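Long-range contact in C-domain type II peptide synthetase (Streptomyces globisporus, PDB 4ZNM), which is a free-standing condensation-domain protein of the type II peptide synthetase kind, with the fold of the CoA-dependent acyltransferase clan: residues A[247-260]-A[442-456]. Residues are numbered along the deposited sequence; the frame is centred on the assembly and turned at random.
Sequences FAVRGELADAVVEF and LADYLDVLENAVARP
Leu253 of helix 251-264 is a knob in a hole formed by Leu446, Leu449, Glu450 and Val453 of helix 435-454. With CG anti to the backbone N (chi1 -178°), the branch reaches the other helix, and chi2 places the two methyls. Leu253 CD1 rests on the helix backbone, 3.7 Å from Glu450 CA, and CD2 faces Leu449 CD2. Val453 answers as a knob among Leu253, Ala256, Val257 and Phe260. The side chains of Leu253 and Val453 cross at about a right angle, with Leu253 CD1 4.0 Å from Val453 CG2. Val453 CG2 also meets Ala256 CB, while its other methyl, CG1, turns to Val257 CG2 and Phe260 CB.

This knobs-into-holes packing joins two helices of the condensation domain. The axes of segments 251-260 and 442-454 cross at 50° and come within 9.6 Å. The first helix follows strand 242-249, an outer strand of the five-stranded sheet. That strand supplies Phe247, and Leu442 CD1 lies over one face of its ring as a CH-pi contact, 3.7 Å from the centroid. Strand residue Ile414 also touches Phe247. At the far end, Pro456 CB approaches the Phe260 ring obliquely, 3.5 Å from Phe260 CE1. Arg327 of helix 326-335 touches both residues.

On the solvent-exposed side, Arg250, the N-cap residue, forms a salt bridge with Glu450. Arg250 NH2 lies 2.5 Å from Glu450 OE1, which comes to the guanidinium edge near its plane. The carboxylate is turned 67° from that plane, but Arg250 is poorly ordered, so both the short distance and this orientation are doubtful.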
ATOM      1  N   PHE A 247      -7.891 -11.937  -0.089  1.00 31.06           N
ATOM      2  CA  PHE A 247      -8.368 -12.813   0.970  1.00 31.00           C
ATOM      3  C   PHE A 247      -8.890 -11.981   2.127  1.00 31.64           C
ATOM      4  O   PHE A 247      -8.698 -10.760   2.180  1.00 27.76           O
ATOM      5  CB  PHE A 247      -7.261 -13.758   1.441  1.00 32.36           C
ATOM      6  CG  PHE A 247      -6.114 -13.065   2.087  1.00 31.44           C
ATOM      7  CD1 PHE A 247      -5.068 -12.599   1.327  1.00 28.41           C
ATOM      8  CD2 PHE A 247      -6.071 -12.889   3.463  1.00 31.95           C
ATOM      9  CE1 PHE A 247      -3.981 -11.958   1.915  1.00 31.97           C
ATOM     10  CE2 PHE A 247      -4.966 -12.260   4.063  1.00 33.17           C
ATOM     11  CZ  PHE A 247      -3.935 -11.791   3.281  1.00 31.25           C
ATOM     12  N   ALA A 248      -9.568 -12.657   3.043  1.00 39.68           N
ATOM     13  CA  ALA A 248     -10.168 -12.009   4.205  1.00 45.06           C
ATOM     14  C   ALA A 248      -9.980 -12.914   5.392  1.00 45.21           C
ATOM     15  O   ALA A 248     -10.087 -14.143   5.278  1.00 51.59           O
ATOM     16  CB  ALA A 248     -11.593 -11.745   3.986  1.00 41.30           C
ATOM     17  N   VAL A 249      -9.662 -12.325   6.530  1.00 34.51           N
ATOM     18  CA  VAL A 249      -9.542 -13.133   7.708  1.00 42.90           C
ATOM     19  C   VAL A 249     -10.939 -13.214   8.297  1.00 53.63           C
ATOM     20  O   VAL A 249     -11.489 -12.222   8.777  1.00 38.98           O
ATOM     21  CB  VAL A 249      -8.501 -12.591   8.659  1.00 38.94           C
ATOM     22  CG1 VAL A 249      -8.324 -13.537   9.832  1.00 41.89           C
ATOM     23  CG2 VAL A 249      -7.205 -12.472   7.936  1.00 36.00           C
ATOM     24  N   ARG A 250     -11.496 -14.422   8.169  1.00 72.53           N
ATOM     25  CA  ARG A 250     -12.772 -14.857   8.738  1.00 74.72           C
ATOM     26  C   ARG A 250     -13.044 -14.344  10.156  1.00 69.57           C
ATOM     27  O   ARG A 250     -12.145 -14.323  10.988  1.00 79.12           O
ATOM     28  CB  ARG A 250     -12.810 -16.395   8.744  1.00 87.53           C
ATOM     29  CG  ARG A 250     -12.522 -17.035   7.382  1.00 94.86           C
ATOM     30  CD  ARG A 250     -12.468 -18.572   7.432  1.00 98.82           C
ATOM     31  NE  ARG A 250     -11.282 -19.122   8.110  1.00 93.69           N
ATOM     32  CZ  ARG A 250     -11.253 -19.595   9.360  1.00 86.17           C
ATOM     33  NH1 ARG A 250     -12.339 -19.579  10.131  1.00 77.57           N
ATOM     34  NH2 ARG A 250     -10.115 -20.080   9.853  1.00 94.54           N
ATOM     35  N   GLY A 251     -14.293 -13.967  10.426  1.00 67.82           N
ATOM     36  CA  GLY A 251     -14.699 -13.457  11.721  1.00 70.09           C
ATOM     37  C   GLY A 251     -14.138 -14.230  12.902  1.00 55.79           C
ATOM     38  O   GLY A 251     -13.460 -13.648  13.732  1.00 47.78           O
ATOM     39  N   GLU A 252     -14.404 -15.531  12.970  1.00 48.44           N
ATOM     40  CA  GLU A 252     -13.837 -16.397  14.015  1.00 54.76           C
ATOM     41  C   GLU A 252     -12.305 -16.207  14.154  1.00 45.77           C
ATOM     42  O   GLU A 252     -11.798 -15.900  15.235  1.00 45.26           O
ATOM     43  CB  GLU A 252     -14.178 -17.870  13.705  1.00 71.20           C
ATOM     44  CG  GLU A 252     -14.015 -18.858  14.876  1.00 84.02           C
ATOM     45  CD  GLU A 252     -14.861 -20.133  14.722  1.00 96.11           C
ATOM     46  OE1 GLU A 252     -15.841 -20.307  15.487  1.00101.74           O
ATOM     47  OE2 GLU A 252     -14.535 -20.969  13.852  1.00 87.07           O
ATOM     48  N   LEU A 253     -11.569 -16.396  13.069  1.00 37.54           N
ATOM     49  CA  LEU A 253     -10.115 -16.217  13.105  1.00 44.20           C
ATOM     50  C   LEU A 253      -9.716 -14.778  13.439  1.00 40.51           C
ATOM     51  O   LEU A 253      -8.777 -14.553  14.205  1.00 37.06           O
ATOM     52  CB  LEU A 253      -9.493 -16.611  11.769  1.00 46.58           C
ATOM     53  CG  LEU A 253      -7.967 -16.521  11.663  1.00 43.70           C
ATOM     54  CD1 LEU A 253      -7.294 -17.273  12.815  1.00 46.63           C
ATOM     55  CD2 LEU A 253      -7.545 -17.075  10.328  1.00 40.13           C
ATOM     56  N   ALA A 254     -10.419 -13.810  12.846  1.00 36.27           N
ATOM     57  CA  ALA A 254     -10.174 -12.391  13.103  1.00 35.33           C
ATOM     58  C   ALA A 254     -10.313 -12.116  14.612  1.00 33.74           C
ATOM     59  O   ALA A 254      -9.467 -11.493  15.232  1.00 36.49           O
ATOM     60  CB  ALA A 254     -11.157 -11.522  12.316  1.00 34.06           C
ATOM     61  N   ASP A 255     -11.399 -12.591  15.183  1.00 40.96           N
ATOM     62  CA  ASP A 255     -11.660 -12.366  16.596  1.00 41.74           C
ATOM     63  C   ASP A 255     -10.558 -13.001  17.455  1.00 41.73           C
ATOM     64  O   ASP A 255     -10.120 -12.395  18.435  1.00 39.88           O
ATOM     65  CB  ASP A 255     -13.040 -12.903  16.968  1.00 49.63           C
ATOM     66  CG  ASP A 255     -14.170 -12.017  16.457  1.00 62.69           C
ATOM     67  OD1 ASP A 255     -13.915 -11.120  15.619  1.00 58.56           O
ATOM     68  OD2 ASP A 255     -15.320 -12.224  16.892  1.00 68.58           O
ATOM     69  N   ALA A 256     -10.081 -14.187  17.071  1.00 40.00           N
ATOM     70  CA  ALA A 256      -9.007 -14.846  17.817  1.00 45.69           C
ATOM     71  C   ALA A 256      -7.706 -14.048  17.731  1.00 36.94           C
ATOM     72  O   ALA A 256      -6.956 -13.957  18.703  1.00 34.01           O
ATOM     73  CB  ALA A 256      -8.787 -16.259  17.310  1.00 49.39           C
ATOM     74  N   VAL A 257      -7.435 -13.465  16.575  1.00 32.35           N
ATOM     75  CA  VAL A 257      -6.213 -12.678  16.387  1.00 31.12           C
ATOM     76  C   VAL A 257      -6.269 -11.441  17.271  1.00 34.42           C
ATOM     77  O   VAL A 257      -5.321 -11.140  17.983  1.00 34.43           O
ATOM     78  CB  VAL A 257      -6.015 -12.278  14.921  1.00 29.74           C
ATOM     79  CG1 VAL A 257      -4.963 -11.212  14.787  1.00 36.38           C
ATOM     80  CG2 VAL A 257      -5.626 -13.489  14.082  1.00 29.93           C
ATOM     81  N   VAL A 258      -7.395 -10.727  17.222  1.00 33.27           N
ATOM     82  CA  VAL A 258      -7.584  -9.515  18.031  1.00 34.03           C
ATOM     83  C   VAL A 258      -7.472  -9.780  19.530  1.00 35.37           C
ATOM     84  O   VAL A 258      -6.855  -9.006  20.254  1.00 42.10           O
ATOM     85  CB  VAL A 258      -8.953  -8.862  17.721  1.00 37.54           C
ATOM     86  CG1 VAL A 258      -9.290  -7.778  18.746  1.00 40.12           C
ATOM     87  CG2 VAL A 258      -8.961  -8.288  16.311  1.00 37.81           C
ATOM     88  N   GLU A 259      -8.117 -10.848  19.993  1.00 35.50           N
ATOM     89  CA  GLU A 259      -8.102 -11.227  21.408  1.00 39.36           C
ATOM     90  C   GLU A 259      -6.696 -11.649  21.859  1.00 36.28           C
ATOM     91  O   GLU A 259      -6.240 -11.262  22.938  1.00 36.98           O
ATOM     92  CB  GLU A 259      -9.096 -12.361  21.665  1.00 59.45           C
ATOM     93  CG  GLU A 259     -10.553 -11.890  21.758  1.00 97.03           C
ATOM     94  CD  GLU A 259     -11.571 -13.002  21.527  1.00121.00           C
ATOM     95  OE1 GLU A 259     -11.221 -14.187  21.711  1.00139.90           O
ATOM     96  OE2 GLU A 259     -12.724 -12.688  21.157  1.00111.99           O
ATOM     97  N   PHE A 260      -6.010 -12.433  21.029  1.00 35.00           N
ATOM     98  CA  PHE A 260      -4.656 -12.854  21.357  1.00 34.36           C
ATOM     99  C   PHE A 260      -3.768 -11.632  21.530  1.00 33.70           C
ATOM    100  O   PHE A 260      -3.005 -11.516  22.479  1.00 34.09           O
ATOM    101  CB  PHE A 260      -4.070 -13.756  20.278  1.00 33.09           C
ATOM    102  CG  PHE A 260      -2.582 -13.929  20.407  1.00 32.24           C
ATOM    103  CD1 PHE A 260      -2.049 -14.852  21.305  1.00 34.02           C
ATOM    104  CD2 PHE A 260      -1.721 -13.138  19.680  1.00 30.90           C
ATOM    105  CE1 PHE A 260      -0.682 -14.988  21.442  1.00 32.97           C
ATOM    106  CE2 PHE A 260      -0.360 -13.273  19.803  1.00 34.48           C
ATOM    107  CZ  PHE A 260       0.163 -14.197  20.696  1.00 34.20           C
ATOM    108  N   LEU A 442      -0.484 -18.576   0.132  1.00 24.00           N
ATOM    109  CA  LEU A 442      -1.522 -17.898   0.893  1.00 25.48           C
ATOM    110  C   LEU A 442      -2.271 -18.863   1.802  1.00 27.16           C
ATOM    111  O   LEU A 442      -2.547 -18.556   2.960  1.00 24.29           O
ATOM    112  CB  LEU A 442      -2.493 -17.199  -0.084  1.00 22.32           C
ATOM    113  CG  LEU A 442      -3.767 -16.626   0.501  1.00 30.29           C
ATOM    114  CD1 LEU A 442      -3.430 -15.626   1.576  1.00 30.68           C
ATOM    115  CD2 LEU A 442      -4.522 -15.976  -0.634  1.00 26.16           C
ATOM    116  N   ALA A 443      -2.595 -20.041   1.284  1.00 29.89           N
ATOM    117  CA  ALA A 443      -3.338 -21.005   2.087  1.00 33.24           C
ATOM    118  C   ALA A 443      -2.483 -21.521   3.250  1.00 31.23           C
ATOM    119  O   ALA A 443      -3.006 -21.766   4.332  1.00 30.38           O
ATOM    120  CB  ALA A 443      -3.824 -22.145   1.235  1.00 31.47           C
ATOM    121  N   ASP A 444      -1.178 -21.676   3.023  1.00 26.08           N
ATOM    122  CA  ASP A 444      -0.238 -22.067   4.080  1.00 26.55           C
ATOM    123  C   ASP A 444      -0.157 -21.000   5.171  1.00 29.51           C
ATOM    124  O   ASP A 444      -0.063 -21.305   6.368  1.00 27.93           O
ATOM    125  CB  ASP A 444       1.167 -22.298   3.515  1.00 33.10           C
ATOM    126  CG  ASP A 444       1.266 -23.534   2.621  1.00 41.84           C
ATOM    127  OD1 ASP A 444       0.355 -24.392   2.624  1.00 44.05           O
ATOM    128  OD2 ASP A 444       2.280 -23.637   1.901  1.00 47.70           O
ATOM    129  N   TYR A 445      -0.142 -19.745   4.752  1.00 23.04           N
ATOM    130  CA  TYR A 445      -0.121 -18.639   5.711  1.00 22.88           C
ATOM    131  C   TYR A 445      -1.386 -18.637   6.584  1.00 23.60           C
ATOM    132  O   TYR A 445      -1.293 -18.491   7.803  1.00 24.91           O
ATOM    133  CB  TYR A 445       0.024 -17.262   5.020  1.00 24.06           C
ATOM    134  CG  TYR A 445      -0.092 -16.116   6.014  1.00 22.08           C
ATOM    135  CD1 TYR A 445       0.959 -15.791   6.856  1.00 22.04           C
ATOM    136  CD2 TYR A 445      -1.260 -15.404   6.145  1.00 22.27           C
ATOM    137  CE1 TYR A 445       0.866 -14.779   7.800  1.00 22.20           C
ATOM    138  CE2 TYR A 445      -1.377 -14.378   7.098  1.00 25.30           C
ATOM    139  CZ  TYR A 445      -0.311 -14.072   7.928  1.00 22.43           C
ATOM    140  OH  TYR A 445      -0.416 -13.052   8.871  1.00 29.36           O
ATOM    141  N   LEU A 446      -2.560 -18.797   5.990  1.00 26.93           N
ATOM    142  CA  LEU A 446      -3.785 -18.713   6.784  1.00 29.22           C
ATOM    143  C   LEU A 446      -3.860 -19.870   7.780  1.00 32.13           C
ATOM    144  O   LEU A 446      -4.378 -19.721   8.906  1.00 28.93           O
ATOM    145  CB  LEU A 446      -5.035 -18.687   5.883  1.00 27.38           C
ATOM    146  CG  LEU A 446      -5.141 -17.382   5.098  1.00 26.14           C
ATOM    147  CD1 LEU A 446      -6.283 -17.420   4.047  1.00 30.47           C
ATOM    148  CD2 LEU A 446      -5.325 -16.190   6.035  1.00 31.87           C
ATOM    149  N   ASP A 447      -3.318 -21.011   7.378  1.00 29.16           N
ATOM    150  CA  ASP A 447      -3.270 -22.178   8.261  1.00 34.30           C
ATOM    151  C   ASP A 447      -2.264 -21.955   9.413  1.00 34.18           C
ATOM    152  O   ASP A 447      -2.558 -22.265  10.566  1.00 30.98           O
ATOM    153  CB  ASP A 447      -2.899 -23.448   7.462  1.00 33.39           C
ATOM    154  CG  ASP A 447      -2.898 -24.704   8.323  1.00 38.18           C
ATOM    155  OD1 ASP A 447      -4.005 -25.172   8.673  1.00 38.34           O
ATOM    156  OD2 ASP A 447      -1.792 -25.214   8.636  1.00 48.28           O
ATOM    157  N   VAL A 448      -1.084 -21.416   9.105  1.00 25.85           N
ATOM    158  CA  VAL A 448      -0.090 -21.127  10.153  1.00 25.81           C
ATOM    159  C   VAL A 448      -0.709 -20.174  11.181  1.00 26.18           C
ATOM    160  O   VAL A 448      -0.650 -20.413  12.401  1.00 26.98           O
ATOM    161  CB  VAL A 448       1.197 -20.539   9.555  1.00 24.86           C
ATOM    162  CG1 VAL A 448       2.029 -19.821  10.614  1.00 37.92           C
ATOM    163  CG2 VAL A 448       2.017 -21.632   8.915  1.00 34.69           C
ATOM    164  N   LEU A 449      -1.327 -19.106  10.674  1.00 28.06           N
ATOM    165  CA  LEU A 449      -1.919 -18.075  11.535  1.00 28.50           C
ATOM    166  C   LEU A 449      -2.999 -18.672  12.429  1.00 27.36           C
ATOM    167  O   LEU A 449      -3.049 -18.393  13.622  1.00 31.83           O
ATOM    168  CB  LEU A 449      -2.502 -16.929  10.691  1.00 27.65           C
ATOM    169  CG  LEU A 449      -3.244 -15.829  11.420  1.00 27.65           C
ATOM    170  CD1 LEU A 449      -2.302 -15.108  12.363  1.00 25.98           C
ATOM    171  CD2 LEU A 449      -3.844 -14.848  10.422  1.00 27.29           C
ATOM    172  N   GLU A 450      -3.865 -19.506  11.871  1.00 27.73           N
ATOM    173  CA  GLU A 450      -4.938 -20.094  12.676  1.00 33.88           C
ATOM    174  C   GLU A 450      -4.399 -20.936  13.818  1.00 37.30           C
ATOM    175  O   GLU A 450      -4.868 -20.856  14.970  1.00 31.84           O
ATOM    176  CB  GLU A 450      -5.841 -20.949  11.808  1.00 38.34           C
ATOM    177  CG  GLU A 450      -7.065 -21.484  12.532  1.00 51.26           C
ATOM    178  CD  GLU A 450      -8.017 -22.199  11.589  1.00 74.66           C
ATOM    179  OE1 GLU A 450      -8.245 -21.682  10.472  1.00 73.57           O
ATOM    180  OE2 GLU A 450      -8.528 -23.279  11.957  1.00 89.37           O
ATOM    181  N   ASN A 451      -3.412 -21.756  13.496  1.00 34.35           N
ATOM    182  CA  ASN A 451      -2.849 -22.675  14.472  1.00 37.17           C
ATOM    183  C   ASN A 451      -2.027 -21.940  15.524  1.00 33.98           C
ATOM    184  O   ASN A 451      -2.010 -22.313  16.687  1.00 36.26           O
ATOM    185  CB  ASN A 451      -2.012 -23.719  13.754  1.00 41.86           C
ATOM    186  CG  ASN A 451      -2.872 -24.764  13.099  1.00 49.33           C
ATOM    187  OD1 ASN A 451      -3.874 -25.193  13.677  1.00 54.16           O
ATOM    188  ND2 ASN A 451      -2.506 -25.176  11.894  1.00 54.20           N
ATOM    189  N   ALA A 452      -1.393 -20.859  15.116  1.00 30.31           N
ATOM    190  CA  ALA A 452      -0.581 -20.082  16.039  1.00 29.34           C
ATOM    191  C   ALA A 452      -1.416 -19.441  17.148  1.00 34.42           C
ATOM    192  O   ALA A 452      -1.037 -19.522  18.309  1.00 35.43           O
ATOM    193  CB  ALA A 452       0.192 -19.016  15.282  1.00 28.10           C
ATOM    194  N   VAL A 453      -2.536 -18.799  16.801  1.00 30.43           N
ATOM    195  CA  VAL A 453      -3.316 -18.069  17.801  1.00 51.29           C
ATOM    196  C   VAL A 453      -4.217 -19.028  18.574  1.00 32.98           C
ATOM    197  O   VAL A 453      -4.593 -18.743  19.702  1.00 34.77           O
ATOM    198  CB  VAL A 453      -4.154 -16.939  17.175  1.00 48.63           C
ATOM    199  CG1 VAL A 453      -3.259 -15.856  16.628  1.00 51.55           C
ATOM    200  CG2 VAL A 453      -5.068 -17.490  16.128  1.00 42.74           C
ATOM    201  N   ALA A 454      -4.535 -20.176  17.986  1.00 34.39           N
ATOM    202  CA  ALA A 454      -5.250 -21.225  18.720  1.00 39.42           C
ATOM    203  C   ALA A 454      -4.369 -21.868  19.801  1.00 38.34           C
ATOM    204  O   ALA A 454      -4.852 -22.160  20.889  1.00 39.19           O
ATOM    205  CB  ALA A 454      -5.763 -22.289  17.761  1.00 37.04           C
ATOM    206  N   ARG A 455      -3.087 -22.098  19.511  1.00 38.31           N
ATOM    207  CA  ARG A 455      -2.205 -22.708  20.506  1.00 41.65           C
ATOM    208  C   ARG A 455      -0.887 -21.953  20.635  1.00 40.67           C
ATOM    209  O   ARG A 455       0.178 -22.487  20.336  1.00 39.10           O
ATOM    210  CB  ARG A 455      -1.953 -24.173  20.152  1.00 41.13           C
ATOM    211  CG  ARG A 455      -3.150 -25.091  20.396  1.00 50.33           C
ATOM    212  CD  ARG A 455      -3.060 -26.407  19.609  1.00 70.40           C
ATOM    213  NE  ARG A 455      -3.006 -26.184  18.163  1.00 82.11           N
ATOM    214  CZ  ARG A 455      -4.069 -25.960  17.389  1.00 84.90           C
ATOM    215  NH1 ARG A 455      -5.295 -25.927  17.907  1.00 81.69           N
ATOM    216  NH2 ARG A 455      -3.905 -25.764  16.085  1.00 84.68           N
ATOM    217  N   PRO A 456      -0.960 -20.706  21.109  1.00 34.14           N
ATOM    218  CA  PRO A 456       0.184 -19.783  21.098  1.00 33.31           C
ATOM    219  C   PRO A 456       1.315 -20.166  22.048  1.00 33.87           C
ATOM    220  O   PRO A 456       2.425 -19.650  21.900  1.00 35.98           O
ATOM    221  CB  PRO A 456      -0.447 -18.452  21.521  1.00 34.96           C
ATOM    222  CG  PRO A 456      -1.644 -18.854  22.370  1.00 39.62           C
ATOM    223  CD  PRO A 456      -2.173 -20.080  21.668  1.00 36.98           C
TER